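Local coordinates for 2-oxoglutarate dehydrogenase E3 component (Thermus thermophilus, PDB 2YQU), which probably oxidises the dihydrolipoyl groups of 2-oxo acid dehydrogenase complexes, passing electrons through a redox-active disulfide and bound FAD to NAD(+), at residues Val349-Glu353 against Glu354-Ala358; Ala415-Phe419 against Phe420-Ala424; Ala147-Tyr151 against Glu152-Thr156. All blocks are in the same frame, centred on the assembly; numbering follows the deposited sequence.

Interaction 1. Residues Val349-Glu353 against Glu354-Ala358; sequences VGYTE and EELKA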
loop_
_atom_site.group_PDB
_atom_site.type_symbol
_atom_site.label_atom_id
_atom_site.label_comp_id
_atom_site.label_asym_id
_atom_site.label_seq_id
_atom_site.Cartn_x
_atom_site.Cartn_y
_atom_site.Cartn_z
ATOM N N VAL A 349 -2.941 -6.552 -13.122
ATOM C CA VAL A 349 -4.106 -7.312 -12.715
ATOM C C VAL A 349 -5.161 -7.208 -13.815
ATOM O O VAL A 349 -5.296 -6.170 -14.478
ATOM C CB VAL A 349 -4.642 -6.878 -11.317
ATOM C CG1 VAL A 349 -5.143 -5.463 -11.335
ATOM C CG2 VAL A 349 -5.723 -7.832 -10.827
ATOM N N GLY A 350 -5.901 -8.290 -14.019
ATOM C CA GLY A 350 -6.874 -8.358 -15.091
ATOM C C GLY A 350 -6.177 -8.376 -16.438
ATOM O O GLY A 350 -5.027 -8.810 -16.547
ATOM N N TYR A 351 -6.866 -7.890 -17.466
ATOM C CA TYR A 351 -6.379 -7.987 -18.836
ATOM C C TYR A 351 -5.418 -6.857 -19.180
ATOM O O TYR A 351 -5.605 -5.718 -18.744
ATOM C CB TYR A 351 -7.556 -7.964 -19.821
ATOM C CG TYR A 351 -8.380 -9.238 -19.835
ATOM C CD1 TYR A 351 -9.760 -9.203 -19.648
ATOM C CD2 TYR A 351 -7.775 -10.474 -20.042
ATOM C CE1 TYR A 351 -10.513 -10.371 -19.667
ATOM C CE2 TYR A 351 -8.514 -11.642 -20.059
ATOM C CZ TYR A 351 -9.881 -11.584 -19.876
ATOM O OH TYR A 351 -10.612 -12.753 -19.891
ATOM N N THR A 352 -4.402 -7.182 -19.977
ATOM C CA THR A 352 -3.551 -6.170 -20.586
ATOM C C THR A 352 -4.248 -5.579 -21.791
ATOM O O THR A 352 -5.210 -6.142 -22.292
ATOM C CB THR A 352 -2.201 -6.758 -21.042
ATOM O OG1 THR A 352 -2.432 -7.748 -22.050
ATOM C CG2 THR A 352 -1.474 -7.501 -19.911
ATOM N N GLU A 353 -3.751 -4.435 -22.249
ATOM C CA GLU A 353 -4.181 -3.857 -23.516
ATOM C C GLU A 353 -4.029 -4.866 -24.659
ATOM O O GLU A 353 -4.891 -4.947 -25.519
ATOM C CB GLU A 353 -3.384 -2.589 -23.827
ATOM C CG GLU A 353 -3.731 -1.420 -22.925
ATOM C CD GLU A 353 -3.464 -0.087 -23.576
ATOM O OE1 GLU A 353 -3.926 0.106 -24.724
ATOM O OE2 GLU A 353 -2.811 0.765 -22.933
ATOM N N GLU A 354 -2.957 -5.654 -24.626
ATOM C CA GLU A 354 -2.677 -6.661 -25.660
ATOM C C GLU A 354 -3.776 -7.714 -25.704
ATOM O O GLU A 354 -4.248 -8.076 -26.782
ATOM C CB GLU A 354 -1.318 -7.332 -25.424
ATOM C CG GLU A 354 -0.122 -6.450 -25.755
ATOM C CD GLU A 354 0.012 -5.284 -24.795
ATOM O OE1 GLU A 354 0.199 -5.544 -23.586
ATOM O OE2 GLU A 354 -0.105 -4.117 -25.241
ATOM N N GLU A 355 -4.196 -8.177 -24.528
ATOM C CA GLU A 355 -5.249 -9.181 -24.424
ATOM C C GLU A 355 -6.603 -8.615 -24.854
ATOM O O GLU A 355 -7.354 -9.294 -25.538
ATOM C CB GLU A 355 -5.320 -9.762 -23.008
ATOM C CG GLU A 355 -4.111 -10.622 -22.666
ATOM C CD GLU A 355 -4.020 -11.002 -21.200
ATOM O OE1 GLU A 355 -3.757 -12.185 -20.911
ATOM O OE2 GLU A 355 -4.203 -10.131 -20.330
ATOM N N LEU A 356 -6.904 -7.373 -24.476
ATOM C CA LEU A 356 -8.161 -6.740 -24.868
ATOM C C LEU A 356 -8.238 -6.568 -26.385
ATOM O O LEU A 356 -9.262 -6.874 -26.987
ATOM C CB LEU A 356 -8.327 -5.373 -24.183
ATOM C CG LEU A 356 -8.416 -5.370 -22.650
ATOM C CD1 LEU A 356 -8.697 -3.967 -22.134
ATOM C CD2 LEU A 356 -9.465 -6.350 -22.146
ATOM N N LYS A 357 -7.154 -6.087 -26.993
ATOM C CA LYS A 357 -7.098 -5.903 -28.441
ATOM C C LYS A 357 -7.284 -7.229 -29.167
ATOM O O LYS A 357 -7.989 -7.288 -30.168
ATOM C CB LYS A 357 -5.770 -5.281 -28.873
ATOM C CG LYS A 357 -5.603 -3.811 -28.533
ATOM C CD LYS A 357 -4.126 -3.444 -28.623
ATOM C CE LYS A 357 -3.870 -1.954 -28.599
ATOM N NZ LYS A 357 -2.426 -1.685 -28.885
ATOM N N ALA A 358 -6.662 -8.288 -28.654
ATOM C CA ALA A 358 -6.756 -9.619 -29.254
ATOM C C ALA A 358 -8.182 -10.176 -29.172
ATOM O O ALA A 358 -8.631 -10.880 -30.081
ATOM C CB ALA A 358 -5.773 -10.578 -28.576
HETATM O O HOH W 1 -2.838 -10.566 -17.988
#
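A capping box closes the N-terminal end of helix 353-359, with Thr352 as N-cap and Glu355 as its partner. Thr352 OG1, placed between its own backbone N and carbonyl carbon (chi1 63°), accepts the amide of Glu355 at 3.1 Å from N to OG1. In return Glu355 reaches back over an extended chain, and its OE2 takes the amide of Thr352, 3.0 Å from N to OE2 and nearly straight at 168°, on the anti lone pair. Water 1 also donates to OE2 and bridges it to Gly350 O. Threonine suits the cap because its short hydroxyl reaches the first-turn amide, and glutamate because its longer arm spans the turn. The same carboxylate lies at the edge of the Tyr351 ring, the planes nearly perpendicular (84°). Leu356 CD2 packs on Tyr351 CB at 3.4 Å, an apolar contact between the residue just before the cap and the first helical turn. The hydrogen bond from Leu356 N to Thr352 O closes that turn. Glu353 OE2 forms a salt bridge with Lys387 and OE1 a hydrogen bond with Tyr363, while Leu356 leans on strands 397-404 and 363-369, setting the helix against the antiparallel sheet.

Interaction 2. Residues Ala415-Phe419 against Phe420-Ala424; sequences ALALF and FKASA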
loop_
_atom_site.group_PDB
_atom_site.type_symbol
_atom_site.label_atom_id
_atom_site.label_comp_id
_atom_site.label_asym_id
_atom_site.label_seq_id
_atom_site.Cartn_x
_atom_site.Cartn_y
_atom_site.Cartn_z
ATOM N N ALA A 415 -7.124 -4.941 -7.463
ATOM C CA ALA A 415 -7.502 -6.342 -7.496
ATOM C C ALA A 415 -8.861 -6.533 -6.818
ATOM O O ALA A 415 -9.720 -7.248 -7.351
ATOM C CB ALA A 415 -6.429 -7.197 -6.848
ATOM N N LEU A 416 -9.059 -5.872 -5.675
ATOM C CA LEU A 416 -10.344 -5.901 -4.982
ATOM C C LEU A 416 -11.434 -5.332 -5.857
ATOM O O LEU A 416 -12.504 -5.919 -5.956
ATOM C CB LEU A 416 -10.312 -5.139 -3.661
ATOM C CG LEU A 416 -11.568 -5.303 -2.786
ATOM C CD1 LEU A 416 -11.739 -6.751 -2.351
ATOM C CD2 LEU A 416 -11.525 -4.387 -1.580
ATOM N N ALA A 417 -11.165 -4.194 -6.494
ATOM C CA ALA A 417 -12.154 -3.585 -7.371
ATOM C C ALA A 417 -12.572 -4.549 -8.493
ATOM O O ALA A 417 -13.767 -4.693 -8.780
ATOM C CB ALA A 417 -11.640 -2.272 -7.925
ATOM N N LEU A 418 -11.600 -5.242 -9.082
ATOM C CA LEU A 418 -11.873 -6.253 -10.115
ATOM C C LEU A 418 -12.703 -7.420 -9.577
ATOM O O LEU A 418 -13.633 -7.881 -10.248
ATOM C CB LEU A 418 -10.564 -6.768 -10.716
ATOM C CG LEU A 418 -10.108 -5.877 -11.872
ATOM C CD1 LEU A 418 -8.606 -5.881 -12.042
ATOM C CD2 LEU A 418 -10.789 -6.313 -13.162
ATOM N N PHE A 419 -12.371 -7.873 -8.370
ATOM C CA PHE A 419 -13.119 -8.931 -7.680
ATOM C C PHE A 419 -14.566 -8.505 -7.450
ATOM O O PHE A 419 -15.470 -9.320 -7.563
ATOM C CB PHE A 419 -12.458 -9.281 -6.337
ATOM C CG PHE A 419 -13.024 -10.505 -5.674
ATOM C CD1 PHE A 419 -12.876 -11.753 -6.259
ATOM C CD2 PHE A 419 -13.688 -10.413 -4.453
ATOM C CE1 PHE A 419 -13.380 -12.887 -5.645
ATOM C CE2 PHE A 419 -14.197 -11.552 -3.838
ATOM C CZ PHE A 419 -14.046 -12.784 -4.443
ATOM N N PHE A 420 -14.770 -7.215 -7.174
ATOM C CA PHE A 420 -16.107 -6.648 -6.957
ATOM C C PHE A 420 -16.803 -6.265 -8.267
ATOM O O PHE A 420 -17.905 -5.717 -8.231
ATOM C CB PHE A 420 -16.021 -5.388 -6.080
ATOM C CG PHE A 420 -15.751 -5.651 -4.615
ATOM C CD1 PHE A 420 -15.699 -6.940 -4.100
ATOM C CD2 PHE A 420 -15.554 -4.589 -3.750
ATOM C CE1 PHE A 420 -15.459 -7.157 -2.766
ATOM C CE2 PHE A 420 -15.305 -4.808 -2.411
ATOM C CZ PHE A 420 -15.257 -6.095 -1.921
ATOM N N LYS A 421 -16.160 -6.530 -9.408
ATOM C CA LYS A 421 -16.710 -6.213 -10.734
ATOM C C LYS A 421 -17.033 -4.723 -10.836
ATOM O O LYS A 421 -18.042 -4.317 -11.425
ATOM C CB LYS A 421 -17.939 -7.080 -11.042
ATOM C CG LYS A 421 -17.661 -8.580 -10.887
ATOM C CD LYS A 421 -18.761 -9.443 -11.496
ATOM C CE LYS A 421 -18.285 -10.872 -11.755
ATOM N NZ LYS A 421 -17.877 -11.579 -10.513
ATOM N N ALA A 422 -16.130 -3.927 -10.274
ATOM C CA ALA A 422 -16.305 -2.482 -10.141
ATOM C C ALA A 422 -16.211 -1.798 -11.477
ATOM O O ALA A 422 -15.517 -2.265 -12.376
ATOM C CB ALA A 422 -15.239 -1.908 -9.223
ATOM N N SER A 423 -16.886 -0.660 -11.571
ATOM C CA SER A 423 -16.689 0.267 -12.663
ATOM C C SER A 423 -15.544 1.215 -12.314
ATOM O O SER A 423 -15.198 1.380 -11.137
ATOM C CB SER A 423 -17.965 1.065 -12.915
ATOM O OG SER A 423 -18.281 1.889 -11.811
ATOM N N ALA A 424 -14.963 1.832 -13.337
ATOM C CA ALA A 424 -13.902 2.824 -13.159
ATOM C C ALA A 424 -14.433 4.013 -12.359
ATOM O O ALA A 424 -13.742 4.539 -11.490
ATOM C CB ALA A 424 -13.369 3.289 -14.513
HETATM O O HOH W 2 -15.251 -11.576 -8.871
#
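Leu416 and Phe420, one helical turn apart, meet face-on: methyl CD1 of Leu416 sits 4.0 Å from the centroid of the Phe420 ring, 26° off the ring normal, in a CH-pi contact displaced toward the rim near CZ. Leu416 brings this branch there by turning CG opposite its backbone N (chi1 -171°). A branched aliphatic residue suits the place, since its methyl can rest on an aromatic face. The neighbouring ring of Phe419 comes no closer than 4.0 Å, from its CD2 to Phe420 CD1, and crosses at a slant. On another side of the helix the methyls of Ala417 and Ala422 pack together, CB to CB 3.8 Å; alanines suit this place, since their short side chains let the turning chain lie close. Were Phe420 cut back to alanine, Leu416 CD1 is likely to lose its aromatic partner, and a gap to open facing the Phe420 ring of the second subunit.

The backbone fixes these positions. Phe420 N still donates a hydrogen bond to Leu416 O. The hydrogen bonds from Ala422 N to Ala417 O (2.9 Å) and from Lys421 N to Leu418 O, the latter from above the carbonyl plane, combine with the positive phi of Lys421 (57°). Lys421 NZ shares water 2 with Phe419 O, and Ala422 leans on Ile397. This is a Schellman motif, ending helix 407-419 at the dimer interface before Ser423 caps the next helix.

Interaction 3. Residues Ala147-Tyr151 against Glu152-Thr156; sequences AQVDY and ERVVT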
loop_
_atom_site.group_PDB
_atom_site.type_symbol
_atom_site.label_atom_id
_atom_site.label_comp_id
_atom_site.label_asym_id
_atom_site.label_seq_id
_atom_site.Cartn_x
_atom_site.Cartn_y
_atom_site.Cartn_z
ATOM N N ALA A 147 22.299 -25.340 -21.413
ATOM C CA ALA A 147 22.755 -24.749 -20.159
ATOM C C ALA A 147 23.323 -25.817 -19.242
ATOM O O ALA A 147 22.587 -26.648 -18.718
ATOM C CB ALA A 147 21.617 -24.009 -19.472
ATOM N N GLN A 148 24.640 -25.798 -19.066
ATOM C CA GLN A 148 25.317 -26.758 -18.200
ATOM C C GLN A 148 25.355 -26.207 -16.778
ATOM O O GLN A 148 26.300 -25.533 -16.380
ATOM C CB GLN A 148 26.727 -27.062 -18.728
ATOM C CG GLN A 148 26.723 -27.694 -20.124
ATOM C CD GLN A 148 28.107 -27.820 -20.740
ATOM O OE1 GLN A 148 28.282 -27.558 -21.933
ATOM N NE2 GLN A 148 29.086 -28.220 -19.937
ATOM N N VAL A 149 24.289 -26.483 -16.040
ATOM C CA VAL A 149 24.131 -26.035 -14.664
ATOM C C VAL A 149 24.897 -26.975 -13.744
ATOM O O VAL A 149 24.580 -28.166 -13.670
ATOM C CB VAL A 149 22.632 -26.019 -14.271
ATOM C CG1 VAL A 149 22.442 -25.703 -12.781
ATOM C CG2 VAL A 149 21.885 -25.023 -15.134
ATOM N N ASP A 150 25.905 -26.442 -13.059
ATOM C CA ASP A 150 26.647 -27.195 -12.046
ATOM C C ASP A 150 26.290 -26.760 -10.610
ATOM O O ASP A 150 26.930 -27.188 -9.654
ATOM C CB ASP A 150 28.165 -27.075 -12.296
ATOM C CG ASP A 150 28.688 -25.674 -12.063
ATOM O OD1 ASP A 150 29.922 -25.458 -12.126
ATOM O OD2 ASP A 150 27.934 -24.718 -11.795
ATOM N N TYR A 151 25.283 -25.895 -10.474
ATOM C CA TYR A 151 24.832 -25.371 -9.173
ATOM C C TYR A 151 25.926 -24.642 -8.363
ATOM O O TYR A 151 25.795 -24.446 -7.156
ATOM C CB TYR A 151 24.170 -26.493 -8.363
ATOM C CG TYR A 151 23.046 -27.140 -9.138
ATOM C CD1 TYR A 151 23.204 -28.388 -9.735
ATOM C CD2 TYR A 151 21.837 -26.475 -9.322
ATOM C CE1 TYR A 151 22.173 -28.968 -10.477
ATOM C CE2 TYR A 151 20.810 -27.040 -10.049
ATOM C CZ TYR A 151 20.978 -28.288 -10.628
ATOM O OH TYR A 151 19.946 -28.842 -11.351
ATOM N N GLU A 152 26.976 -24.206 -9.055
ATOM C CA GLU A 152 28.097 -23.499 -8.445
ATOM C C GLU A 152 28.347 -22.202 -9.208
ATOM O O GLU A 152 28.053 -21.119 -8.707
ATOM C CB GLU A 152 29.359 -24.371 -8.458
ATOM C CG GLU A 152 29.332 -25.519 -7.459
ATOM C CD GLU A 152 30.404 -26.564 -7.730
ATOM O OE1 GLU A 152 31.301 -26.312 -8.571
ATOM O OE2 GLU A 152 30.361 -27.648 -7.101
ATOM N N ARG A 153 28.888 -22.326 -10.420
ATOM C CA ARG A 153 29.163 -21.185 -11.292
ATOM C C ARG A 153 27.989 -20.865 -12.216
ATOM O O ARG A 153 27.713 -19.699 -12.482
ATOM C CB ARG A 153 30.426 -21.452 -12.128
ATOM C CG ARG A 153 31.729 -21.377 -11.324
ATOM C CD ARG A 153 32.015 -19.992 -10.765
ATOM N NE ARG A 153 33.301 -19.895 -10.074
ATOM C CZ ARG A 153 33.668 -18.861 -9.319
ATOM N NH1 ARG A 153 34.858 -18.860 -8.727
ATOM N NH2 ARG A 153 32.857 -17.818 -9.158
ATOM N N VAL A 154 27.340 -21.902 -12.734
ATOM C CA VAL A 154 26.097 -21.780 -13.482
ATOM C C VAL A 154 24.988 -22.336 -12.597
ATOM O O VAL A 154 25.017 -23.508 -12.228
ATOM C CB VAL A 154 26.153 -22.564 -14.807
ATOM C CG1 VAL A 154 24.876 -22.362 -15.609
ATOM C CG2 VAL A 154 27.369 -22.135 -15.619
ATOM N N VAL A 155 24.005 -21.498 -12.272
ATOM C CA VAL A 155 23.077 -21.771 -11.182
ATOM C C VAL A 155 21.615 -21.513 -11.533
ATOM O O VAL A 155 21.308 -20.873 -12.533
ATOM C CB VAL A 155 23.406 -20.896 -9.945
ATOM C CG1 VAL A 155 24.860 -21.089 -9.495
ATOM C CG2 VAL A 155 23.114 -19.412 -10.212
ATOM N N THR A 156 20.732 -22.017 -10.673
ATOM C CA THR A 156 19.314 -21.679 -10.687
ATOM C C THR A 156 19.020 -20.650 -9.605
ATOM O O THR A 156 19.912 -20.226 -8.870
ATOM C CB THR A 156 18.434 -22.930 -10.446
ATOM O OG1 THR A 156 18.645 -23.440 -9.116
ATOM C CG2 THR A 156 18.824 -24.060 -11.377
#
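Asp150 holds its CG between its own backbone N and carbonyl carbon (chi1 68°), which swings the carboxylate toward the amides of the residues two, three and four places on. One oxygen, OD2, accepts all three: Glu152 N at 2.9 Å, Arg153 N at 2.9 Å and Val154 N at 3.0 Å. Glu152 N comes from well above the carboxylate plane (57° out of it), whereas the other two arrive on the syn side and nearer that plane. Three converging N-H groups would tend to stabilise the negative charge, and aspartate suits the place because its short arm sets an oxygen at the centre of the turn. Asp150 OD1 and Glu152 OE1 are 3.9 Å apart, like charges that are probably mildly unfavourable.

Tyr151 adopts positive phi (58°), bending the chain back, and weak bonds run from the amides of Asp150 and Tyr151 to Val154 O. Alongside the turn, Val149 CG2 meets Val154 CG1 at 4.0 Å. The Tyr151 ring folds back against Val149, whose CG1 lies over one face, offset toward the rim, and its CE2 reaches Thr156 CG2 at 3.8 Å. Arg153 reaches the carbonyl of Asp254, and Thr156 OG1 bonds Glu159. The arrangement is an Asx turn, extended by Arg153 N and Val154 N; it leads into strand 154-155, outermost within this chain in the parallel sheet that also holds 255-258 and 169-173, in the NAD(+)-binding part.

How the interactions relate
Along the chain interaction 3 comes first, then interaction 1, then interaction 2. The last two both belong to the dimerisation domain and touch: Val349 of strand 345-350 packs on Ala415 and Leu418 of helix 407-419, with centres 16 Å apart. The strand leading into the capped helix thus packs against the last turns of helix 407-419, and interaction 2 also contacts the second subunit. Interaction 3 stands apart in the nucleotide-binding part, on the edge of a parallel sheet; its centre is about 36 Å from that of interaction 1 and 43 Å from that of interaction 2. The three therefore shape chain turns in separate parts of one subunit, the nucleotide-binding portion and the portion that forms the dimer.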